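Local atomic coordinates of beta-glucoside phosphorylase BglX (Unidentified, PDB entry 5VQE), a protein that probably breaks beta-glucosides by phosphorolysis, as a glycoside hydrolase family 3 enzyme that passes the glucosyl unit to phosphate. Residues A[52-57]-A[77-82]; A[182-185]-A[189-192]; A[260-265]-A[297-302]; A[539-542]-A[546-549]. One frame throughout, in Å; residues are numbered along the deposited sequence. Where two conformers were deposited one is given.

In the fold
The four contacts follow one another along the chain without overlap. Contacts 1, 2 and 3 all belong to the N-terminal family 3 domain, a TIM-type barrel that holds the bound 2-deoxy-2-fluoro-glucose, and their centres lie 25 to 30 Å apart. Contact 1 joins a loop to helix 69-82, contact 2 ties the end of helix 169-184 to the approach to strand 191-195, and contact 3 brings a loop against the start of helix 301-310. Contact 4 closes helix 534-544 beside the six-stranded mixed sheet of the C-terminal part, its centre 50 Å from those of contacts 1 and 3. Three contacts thus lie within the sugar-binding barrel domain, while the fourth finishes a helix of the other part of the chain.

Contact 1 (A[52-57]-A[77-82]); sequences DVMKHF and QRLQKA
The one flat group met across this contact is the backbone carbonyl of Leu-79, whose O lies 3.6 Å from the terminal methyl CE of Met-54; no aromatic ring comes between Val-53, Met-54, Leu-79 and Ala-82. The rings nearby are turned to other neighbours: CB of Lys-55 rests over the rim of one face of the His-56 ring, and Phe-57 meets the ring of Phe-326. Met-54 reaches across with an extended chain (chi2 167°, chi3 -171°), which carries its sulfur and methyl to the last turn of helix 69-82. CE comes within 3.8 Å of Leu-79 CD2, and SD passes 4.2 Å from Ala-82 CB. The same CD2 branch of Leu-79 receives Val-53 CG2 at 4.1 Å, the two side chains crossing at about a right angle. One leucine methyl therefore meets both Val-53 and Met-54. In the TIM-type barrel, this loop links strands 38-42 and 61-64, and helix 69-82 is the crossover from 61-64 to its parallel neighbour 88-91. Val-53 and Leu-79 both also touch Ile-42 of strand 38-42, which extends the apolar cluster down to the sheet. Leu-79 O has a polar partner in the hydroxyl of Ser-83. The loop and helix are thus held to each other by apolar contact, whose strength depends on fit more than on exact bond direction.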
loop_
_atom_site.group_PDB
_atom_site.type_symbol
_atom_site.label_atom_id
_atom_site.label_comp_id
_atom_site.label_asym_id
_atom_site.label_seq_id
_atom_site.Cartn_x
_atom_site.Cartn_y
_atom_site.Cartn_z
ATOM N N ASP A 52 -23.394 11.677 1.892
ATOM C CA ASP A 52 -23.386 12.133 0.509
ATOM C C ASP A 52 -23.068 11.009 -0.464
ATOM O O ASP A 52 -23.356 11.143 -1.658
ATOM C CB ASP A 52 -22.376 13.265 0.318
ATOM C CG ASP A 52 -22.909 14.606 0.775
ATOM O OD1 ASP A 52 -23.985 14.638 1.410
ATOM O OD2 ASP A 52 -22.254 15.630 0.486
ATOM N N VAL A 53 -22.475 9.908 0.004
ATOM C CA VAL A 53 -22.223 8.782 -0.888
ATOM C C VAL A 53 -23.507 8.120 -1.358
ATOM O O VAL A 53 -23.460 7.268 -2.250
ATOM C CB VAL A 53 -21.324 7.712 -0.230
ATOM C CG1 VAL A 53 -20.033 8.337 0.286
ATOM C CG2 VAL A 53 -22.054 6.967 0.882
ATOM N N MET A 54 -24.653 8.495 -0.788
ATOM C CA MET A 54 -25.928 7.874 -1.111
ATOM C C MET A 54 -26.899 8.827 -1.797
ATOM O O MET A 54 -28.083 8.500 -1.906
ATOM C CB MET A 54 -26.580 7.323 0.161
ATOM C CG MET A 54 -25.803 6.218 0.846
ATOM S SD MET A 54 -26.455 5.915 2.499
ATOM C CE MET A 54 -25.212 4.801 3.151
ATOM N N LYS A 55 -26.441 9.995 -2.255
ATOM C CA LYS A 55 -27.354 10.965 -2.859
ATOM C C LYS A 55 -27.752 10.595 -4.282
ATOM O O LYS A 55 -28.851 10.951 -4.723
ATOM C CB LYS A 55 -26.722 12.361 -2.879
ATOM C CG LYS A 55 -26.135 12.809 -1.561
ATOM N N HIS A 56 -26.874 9.924 -5.029
ATOM C CA HIS A 56 -27.102 9.681 -6.443
ATOM C C HIS A 56 -27.351 8.220 -6.760
ATOM O O HIS A 56 -27.784 7.909 -7.874
ATOM C CB HIS A 56 -25.900 10.185 -7.245
ATOM C CG HIS A 56 -25.528 11.598 -6.926
ATOM N ND1 HIS A 56 -26.237 12.678 -7.408
ATOM C CD2 HIS A 56 -24.542 12.109 -6.154
ATOM C CE1 HIS A 56 -25.694 13.794 -6.956
ATOM N NE2 HIS A 56 -24.662 13.478 -6.196
ATOM N N PHE A 57 -27.076 7.331 -5.816
ATOM C CA PHE A 57 -27.245 5.896 -5.962
ATOM C C PHE A 57 -26.941 5.287 -4.604
ATOM O O PHE A 57 -26.474 5.970 -3.690
ATOM C CB PHE A 57 -26.327 5.325 -7.047
ATOM C CG PHE A 57 -24.898 5.774 -6.925
ATOM C CD1 PHE A 57 -24.420 6.808 -7.707
ATOM C CD2 PHE A 57 -24.040 5.167 -6.024
ATOM C CE1 PHE A 57 -23.113 7.229 -7.603
ATOM C CE2 PHE A 57 -22.734 5.577 -5.912
ATOM C CZ PHE A 57 -22.266 6.617 -6.702
ATOM N N GLN A 77 -21.367 3.204 11.897
ATOM C CA GLN A 77 -22.715 3.077 12.436
ATOM C C GLN A 77 -23.712 3.842 11.581
ATOM O O GLN A 77 -24.759 3.312 11.188
ATOM C CB GLN A 77 -22.745 3.582 13.881
ATOM C CG GLN A 77 -22.055 2.655 14.866
ATOM C CD GLN A 77 -21.933 3.270 16.249
ATOM O OE1 GLN A 77 -21.258 4.284 16.431
ATOM N NE2 GLN A 77 -22.593 2.664 17.230
ATOM N N ARG A 78 -23.395 5.096 11.276
ATOM C CA ARG A 78 -24.301 5.918 10.489
ATOM C C ARG A 78 -24.511 5.328 9.101
ATOM O O ARG A 78 -25.647 5.211 8.626
ATOM C CB ARG A 78 -23.746 7.328 10.396
ATOM C CG ARG A 78 -23.657 8.028 11.745
ATOM C CD ARG A 78 -22.907 9.323 11.603
ATOM N NE ARG A 78 -23.489 10.171 10.572
ATOM C CZ ARG A 78 -22.996 11.348 10.209
ATOM N NH1 ARG A 78 -21.900 11.826 10.792
ATOM N NH2 ARG A 78 -23.602 12.048 9.261
ATOM N N LEU A 79 -23.422 4.941 8.439
ATOM C CA LEU A 79 -23.532 4.427 7.079
ATOM C C LEU A 79 -24.323 3.131 7.041
ATOM O O LEU A 79 -25.251 2.980 6.239
ATOM C CB LEU A 79 -22.141 4.223 6.488
ATOM C CG LEU A 79 -21.421 5.502 6.096
ATOM C CD1 LEU A 79 -19.955 5.197 5.833
ATOM C CD2 LEU A 79 -22.074 6.136 4.881
ATOM N N GLN A 80 -23.969 2.175 7.900
ATOM C CA GLN A 80 -24.598 0.866 7.823
ATOM C C GLN A 80 -26.082 0.937 8.156
ATOM O O GLN A 80 -26.903 0.304 7.482
ATOM C CB GLN A 80 -23.890 -0.115 8.752
ATOM C CG GLN A 80 -22.455 -0.458 8.338
ATOM C CD GLN A 80 -22.381 -1.373 7.123
ATOM O OE1 GLN A 80 -23.273 -1.389 6.280
ATOM N NE2 GLN A 80 -21.297 -2.133 7.027
ATOM N N LYS A 81 -26.453 1.681 9.199
ATOM C CA LYS A 81 -27.864 1.760 9.557
ATOM C C LYS A 81 -28.684 2.496 8.501
ATOM O O LYS A 81 -29.889 2.257 8.393
ATOM C CB LYS A 81 -28.020 2.423 10.927
ATOM C CG LYS A 81 -27.690 1.497 12.092
ATOM N N ALA A 82 -28.053 3.360 7.709
ATOM C CA ALA A 82 -28.723 4.033 6.606
ATOM C C ALA A 82 -28.773 3.206 5.328
ATOM O O ALA A 82 -29.459 3.614 4.383
ATOM C CB ALA A 82 -28.026 5.360 6.317
#

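Contact 2 (A[182-185]-A[189-192]); sequences GCRK and LTTI
Cys-183 and Thr-190 meet where helix 169-184 gives way, through a short turn, to strand 191-195, a helix-to-strand connection of the TIM-type barrel. The apolar part is small and close: the methyl CG2 of Thr-190 lies 3.6 Å from Cys-183 CB and 3.9 Å from its SG. This methyl stands anti to the carbonyl carbon of Thr-190 (chi1 69° for OG1), which aims it at the helix and leaves the hydroxyl on another side. Cys-183 also touches Thr-144 of strand 143-144, so the last turn of the helix meets that strand as well as the residue leading into 191-195. The polar part runs through a shared third residue. Arg-184 sends an extended chain across Thr-190 at about a right angle, yet its strongest partner is Glu-236, which takes NE on OE2 in a salt bridge, while the other carboxylate oxygen, OE1, is hydrogen-bonded to Thr-190 OG1. One buried hydroxyl and one arginine are in this way gathered on a single carboxylate just before strand 237-244. Further along, strand 191-195 supplies Lys-193 and His-194 to the sugar pocket. Between the two side chains themselves, Arg-184 NH2 stops 4.1 Å from Thr-190 OG1.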
loop_
_atom_site.group_PDB
_atom_site.type_symbol
_atom_site.label_atom_id
_atom_site.label_comp_id
_atom_site.label_asym_id
_atom_site.label_seq_id
_atom_site.Cartn_x
_atom_site.Cartn_y
_atom_site.Cartn_z
ATOM N N GLY A 182 -2.952 -13.168 9.201
ATOM C CA GLY A 182 -3.239 -12.243 10.282
ATOM C C GLY A 182 -4.572 -11.543 10.116
ATOM O O GLY A 182 -5.274 -11.288 11.095
ATOM N N CYS A 183 -4.944 -11.222 8.872
ATOM C CA CYS A 183 -6.205 -10.525 8.651
ATOM C C CYS A 183 -7.399 -11.443 8.878
ATOM O O CYS A 183 -8.406 -11.022 9.457
ATOM C CB CYS A 183 -6.264 -9.942 7.230
ATOM S SG CYS A 183 -5.101 -8.628 6.910
ATOM N N ARG A 184 -7.317 -12.693 8.409
ATOM C CA ARG A 184 -8.447 -13.610 8.528
ATOM C C ARG A 184 -8.766 -13.919 9.980
ATOM O O ARG A 184 -9.907 -14.269 10.308
ATOM C CB ARG A 184 -8.153 -14.900 7.766
ATOM C CG ARG A 184 -8.034 -14.662 6.282
ATOM C CD ARG A 184 -7.893 -15.920 5.477
ATOM N NE ARG A 184 -7.779 -15.531 4.079
ATOM C CZ ARG A 184 -6.736 -15.767 3.295
ATOM N NH1 ARG A 184 -5.678 -16.438 3.731
ATOM N NH2 ARG A 184 -6.767 -15.330 2.047
ATOM N N LYS A 185 -7.772 -13.806 10.861
ATOM C CA LYS A 185 -8.010 -13.991 12.284
ATOM C C LYS A 185 -8.986 -12.954 12.823
ATOM O O LYS A 185 -9.663 -13.212 13.826
ATOM C CB LYS A 185 -6.664 -13.941 13.023
ATOM C CG LYS A 185 -6.753 -13.645 14.509
ATOM C CD LYS A 185 -5.415 -13.899 15.218
ATOM C CE LYS A 185 -5.464 -13.438 16.679
ATOM N NZ LYS A 185 -4.199 -13.737 17.423
ATOM N N LEU A 189 -11.577 -9.125 5.055
ATOM C CA LEU A 189 -11.234 -9.581 3.718
ATOM C C LEU A 189 -9.933 -8.935 3.252
ATOM O O LEU A 189 -9.638 -7.779 3.577
ATOM C CB LEU A 189 -12.359 -9.234 2.746
ATOM C CG LEU A 189 -13.767 -9.739 3.064
ATOM C CD1 LEU A 189 -14.788 -9.135 2.091
ATOM C CD2 LEU A 189 -13.823 -11.250 3.021
ATOM N N THR A 190 -9.153 -9.685 2.473
ATOM C CA THR A 190 -7.921 -9.169 1.895
ATOM C C THR A 190 -8.044 -9.006 0.383
ATOM O O THR A 190 -8.949 -9.549 -0.260
ATOM C CB THR A 190 -6.726 -10.080 2.205
ATOM O OG1 THR A 190 -6.860 -11.313 1.493
ATOM C CG2 THR A 190 -6.611 -10.342 3.701
ATOM N N THR A 191 -7.100 -8.240 -0.169
ATOM C CA THR A 191 -7.091 -7.834 -1.574
ATOM C C THR A 191 -5.670 -7.953 -2.090
ATOM O O THR A 191 -4.807 -7.173 -1.679
ATOM C CB THR A 191 -7.557 -6.386 -1.731
ATOM O OG1 THR A 191 -8.749 -6.176 -0.972
ATOM C CG2 THR A 191 -7.812 -6.034 -3.213
ATOM N N ILE A 192 -5.414 -8.882 -3.001
ATOM C CA ILE A 192 -4.107 -8.910 -3.650
ATOM C C ILE A 192 -4.091 -7.898 -4.789
ATOM O O ILE A 192 -5.027 -7.834 -5.597
ATOM C CB ILE A 192 -3.752 -10.327 -4.132
ATOM C CG1 ILE A 192 -4.871 -10.948 -4.984
ATOM C CG2 ILE A 192 -3.399 -11.204 -2.930
ATOM C CD1 ILE A 192 -4.513 -12.345 -5.536
#

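Contact 3 (A[260-265]-A[297-302]); sequences EIMPGS and CSMPRH
Ser-298 and Met-299, the last residues before the N-cap Pro-300 of helix 301-310, receive Met-262 and Pro-263 from the loop that joins helix 246-252 to helix 268-278. The two methionines meet at about a right angle, the methyl CE of Met-299 lying 3.6 Å from Met-262 SD and 4.1 Å from its CG. Met-299 gets there with CG anti to its own backbone N (chi1 -175°) and a chain that turns only at the sulfur. Met-262 is instead folded at chi2 (-58°) and again at chi3, which brings its end over the backbone of the other segment: SD is 3.8 Å and CE 3.9 Å from Ser-298 O. In the TIM-type barrel, the 297-302 segment belongs to the connection from strand 284-287 to helix 301-310, the same connection that contributes Asp-288, Ala-289 and Met-292 to the sugar pocket. With an alanine in place of Met-262, the thioether would be gone and Met-299 CE would probably lose its partner, leaving that methyl freer to turn and a gap beside Ser-298 O. Next to the methionines, Pro-263 presents the CG and CD corner of its ring to the serine. Ser-298 OG lies 3.6 Å from both carbons, and its hydrogen bond goes to Gly-294 O. Pro-263 also packs on Ser-209.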
loop_
_atom_site.group_PDB
_atom_site.type_symbol
_atom_site.label_atom_id
_atom_site.label_comp_id
_atom_site.label_asym_id
_atom_site.label_seq_id
_atom_site.Cartn_x
_atom_site.Cartn_y
_atom_site.Cartn_z
ATOM N N GLU A 260 -5.953 -1.734 -29.152
ATOM C CA GLU A 260 -7.000 -2.431 -28.425
ATOM C C GLU A 260 -6.515 -2.989 -27.090
ATOM O O GLU A 260 -7.346 -3.434 -26.292
ATOM C CB GLU A 260 -7.571 -3.564 -29.288
ATOM C CG GLU A 260 -8.183 -3.073 -30.610
ATOM C CD GLU A 260 -8.433 -4.184 -31.630
ATOM O OE1 GLU A 260 -7.967 -5.331 -31.436
ATOM O OE2 GLU A 260 -9.101 -3.897 -32.646
ATOM N N ILE A 261 -5.209 -2.960 -26.821
ATOM C CA ILE A 261 -4.676 -3.514 -25.580
ATOM C C ILE A 261 -5.005 -2.566 -24.435
ATOM O O ILE A 261 -4.588 -1.403 -24.433
ATOM C CB ILE A 261 -3.166 -3.772 -25.689
ATOM C CG1 ILE A 261 -2.908 -4.827 -26.775
ATOM C CG2 ILE A 261 -2.600 -4.244 -24.342
ATOM C CD1 ILE A 261 -1.450 -5.172 -27.002
ATOM N N MET A 262 -5.743 -3.067 -23.457
ATOM C CA MET A 262 -6.235 -2.275 -22.346
ATOM C C MET A 262 -5.496 -2.621 -21.062
ATOM O O MET A 262 -4.965 -3.726 -20.912
ATOM C CB MET A 262 -7.739 -2.519 -22.141
ATOM C CG MET A 262 -8.642 -1.871 -23.182
ATOM S SD MET A 262 -8.440 -0.090 -23.265
ATOM C CE MET A 262 -8.096 0.084 -25.010
ATOM N N PRO A 263 -5.455 -1.704 -20.105
ATOM C CA PRO A 263 -4.937 -2.052 -18.783
ATOM C C PRO A 263 -5.840 -3.066 -18.096
ATOM O O PRO A 263 -6.992 -3.275 -18.482
ATOM C CB PRO A 263 -4.931 -0.712 -18.043
ATOM C CG PRO A 263 -6.026 0.077 -18.719
ATOM C CD PRO A 263 -5.946 -0.314 -20.158
ATOM N N GLY A 264 -5.285 -3.706 -17.069
ATOM C CA GLY A 264 -5.995 -4.708 -16.300
ATOM C C GLY A 264 -7.433 -4.344 -16.014
ATOM O O GLY A 264 -8.343 -5.154 -16.211
ATOM N N SER A 265 -7.645 -3.116 -15.550
ATOM C CA SER A 265 -8.959 -2.683 -15.106
ATOM C C SER A 265 -9.982 -2.610 -16.231
ATOM O O SER A 265 -11.170 -2.451 -15.937
ATOM C CB SER A 265 -8.848 -1.316 -14.416
ATOM O OG SER A 265 -8.183 -0.360 -15.231
ATOM N N CYS A 297 -7.320 7.882 -19.139
ATOM C CA CYS A 297 -6.721 8.134 -20.442
ATOM C C CYS A 297 -6.847 6.960 -21.399
ATOM O O CYS A 297 -6.480 7.100 -22.571
ATOM C CB CYS A 297 -5.242 8.489 -20.282
ATOM S SG CYS A 297 -4.174 7.050 -20.040
ATOM N N SER A 298 -7.367 5.819 -20.949
ATOM C CA SER A 298 -7.342 4.616 -21.768
ATOM C C SER A 298 -8.558 4.461 -22.663
ATOM O O SER A 298 -8.498 3.692 -23.628
ATOM C CB SER A 298 -7.227 3.368 -20.883
ATOM O OG SER A 298 -5.960 3.307 -20.256
ATOM N N MET A 299 -9.649 5.169 -22.373
ATOM C CA MET A 299 -10.928 4.942 -23.033
ATOM C C MET A 299 -11.860 6.079 -22.634
ATOM O O MET A 299 -11.741 6.604 -21.516
ATOM C CB MET A 299 -11.495 3.580 -22.616
ATOM C CG MET A 299 -12.768 3.151 -23.304
ATOM S SD MET A 299 -13.305 1.502 -22.783
ATOM C CE MET A 299 -11.981 0.474 -23.379
ATOM N N PRO A 300 -12.777 6.506 -23.497
ATOM C CA PRO A 300 -13.764 7.495 -23.058
ATOM C C PRO A 300 -14.514 6.968 -21.847
ATOM O O PRO A 300 -14.913 5.804 -21.803
ATOM C CB PRO A 300 -14.678 7.656 -24.279
ATOM C CG PRO A 300 -13.802 7.289 -25.433
ATOM C CD PRO A 300 -12.958 6.155 -24.915
ATOM N N ARG A 301 -14.689 7.832 -20.850
ATOM C CA ARG A 301 -15.194 7.364 -19.564
ATOM C C ARG A 301 -16.584 6.743 -19.689
ATOM O O ARG A 301 -16.866 5.719 -19.055
ATOM C CB ARG A 301 -15.211 8.503 -18.556
ATOM C CG ARG A 301 -15.601 8.038 -17.170
ATOM C CD ARG A 301 -15.199 9.048 -16.107
ATOM N NE ARG A 301 -15.408 8.551 -14.742
ATOM C CZ ARG A 301 -14.514 7.865 -14.034
ATOM N NH1 ARG A 301 -13.326 7.560 -14.547
ATOM N NH2 ARG A 301 -14.809 7.480 -12.796
ATOM N N HIS A 302 -17.467 7.341 -20.502
ATOM C CA HIS A 302 -18.832 6.829 -20.594
ATOM C C HIS A 302 -18.849 5.387 -21.093
ATOM O O HIS A 302 -19.734 4.613 -20.711
ATOM C CB HIS A 302 -19.706 7.751 -21.462
ATOM C CG HIS A 302 -19.378 7.745 -22.922
ATOM N ND1 HIS A 302 -18.501 8.644 -23.493
ATOM C CD2 HIS A 302 -19.854 6.987 -23.939
ATOM C CE1 HIS A 302 -18.426 8.417 -24.792
ATOM N NE2 HIS A 302 -19.235 7.416 -25.087
#

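Contact 4 (A[539-542]-A[546-549]); sequences MMIE and GRSS
The backbone turns out of helix 534-544 in a Schellman motif, with Gly-546 at positive phi (81°) and Arg-547 N returning to Glu-542 O at 2.9 Å; Ser-548 N adds a weak bond to the same oxygen. The helix belongs to the alpha/beta domain built on the mixed sheet, and the turn ends that helix. Over the turn, Arg-547 grips Glu-542 side-on with two nitrogens in a salt bridge: NE to OE1 at 2.8 Å and NH2 to OE2 at 3.0 Å, both nearly straight. The carboxylate lies at the edge of the guanidinium but is tilted, the two planes being 46° apart, and both donors meet its oxygens from above the carboxylate plane. NH2 has a second acid in Glu-441, tying the turn to helix 429-441. A glutamine in place of Glu-542 would probably leave the arginine with Glu-441 as its remaining charged partner here and weaken the two-point grip. Nearby, Ser-548 CB sits 3.8 Å from Glu-542 CB, and Met-539 CE comes 3.6 Å from Ser-548 OG, whose hydrogen-bond partner is Lys-543. A water donates to Glu-542 OE1 at 2.8 Å and, weakly, to Arg-547 O.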
loop_
_atom_site.group_PDB
_atom_site.type_symbol
_atom_site.label_atom_id
_atom_site.label_comp_id
_atom_site.label_asym_id
_atom_site.label_seq_id
_atom_site.Cartn_x
_atom_site.Cartn_y
_atom_site.Cartn_z
ATOM N N MET A 539 15.212 2.299 17.615
ATOM C CA MET A 539 16.066 1.133 17.401
ATOM C C MET A 539 17.307 1.492 16.592
ATOM O O MET A 539 18.368 0.883 16.779
ATOM C CB MET A 539 15.278 0.013 16.720
ATOM C CG MET A 539 14.277 -0.689 17.623
ATOM S SD MET A 539 15.015 -1.250 19.187
ATOM C CE MET A 539 16.370 -2.223 18.596
ATOM N N MET A 540 17.205 2.471 15.697
ATOM C CA MET A 540 18.396 2.959 15.009
ATOM C C MET A 540 19.426 3.462 16.013
ATOM O O MET A 540 20.615 3.144 15.917
ATOM C CB MET A 540 18.008 4.072 14.037
ATOM C CG MET A 540 19.175 4.651 13.253
ATOM S SD MET A 540 19.905 3.479 12.102
ATOM C CE MET A 540 18.674 3.501 10.807
ATOM N N ILE A 541 18.982 4.270 16.977
ATOM C CA ILE A 541 19.874 4.772 18.017
ATOM C C ILE A 541 20.557 3.616 18.730
ATOM O O ILE A 541 21.780 3.611 18.903
ATOM C CB ILE A 541 19.093 5.665 19.000
ATOM C CG1 ILE A 541 18.816 7.033 18.371
ATOM C CG2 ILE A 541 19.833 5.814 20.337
ATOM C CD1 ILE A 541 20.059 7.908 18.163
ATOM N N GLU A 542 19.779 2.614 19.156
ATOM C CA GLU A 542 20.375 1.491 19.870
ATOM C C GLU A 542 21.464 0.833 19.038
ATOM O O GLU A 542 22.513 0.446 19.565
ATOM C CB GLU A 542 19.299 0.476 20.259
ATOM C CG GLU A 542 18.247 1.030 21.197
ATOM C CD GLU A 542 18.852 1.559 22.485
ATOM O OE1 GLU A 542 19.628 0.813 23.110
ATOM O OE2 GLU A 542 18.575 2.721 22.859
ATOM N N GLY A 546 25.730 0.634 19.333
ATOM C CA GLY A 546 26.300 -0.676 19.571
ATOM C C GLY A 546 25.637 -1.469 20.675
ATOM O O GLY A 546 26.181 -2.501 21.085
ATOM N N ARG A 547 24.490 -1.019 21.178
ATOM C CA ARG A 547 23.726 -1.769 22.162
ATOM C C ARG A 547 22.785 -2.788 21.531
ATOM O O ARG A 547 22.182 -3.586 22.255
ATOM C CB ARG A 547 22.915 -0.811 23.036
ATOM C CG ARG A 547 23.759 0.215 23.783
ATOM C CD ARG A 547 22.916 0.981 24.789
ATOM N NE ARG A 547 21.974 1.909 24.172
ATOM C CZ ARG A 547 22.201 3.206 23.974
ATOM N NH1 ARG A 547 23.358 3.759 24.334
ATOM N NH2 ARG A 547 21.264 3.958 23.413
ATOM N N SER A 548 22.628 -2.769 20.210
ATOM C CA SER A 548 21.749 -3.697 19.508
ATOM C C SER A 548 22.403 -4.037 18.181
ATOM O O SER A 548 22.868 -3.139 17.475
ATOM C CB SER A 548 20.355 -3.088 19.286
ATOM O OG SER A 548 19.552 -3.905 18.444
ATOM N N SER A 549 22.458 -5.325 17.853
ATOM C CA SER A 549 23.100 -5.743 16.618
ATOM C C SER A 549 22.228 -5.396 15.414
ATOM O O SER A 549 21.004 -5.274 15.519
ATOM C CB SER A 549 23.373 -7.245 16.636
ATOM O OG SER A 549 22.172 -7.967 16.823
HETATM O O HOH W 1 19.298 -1.962 23.375
#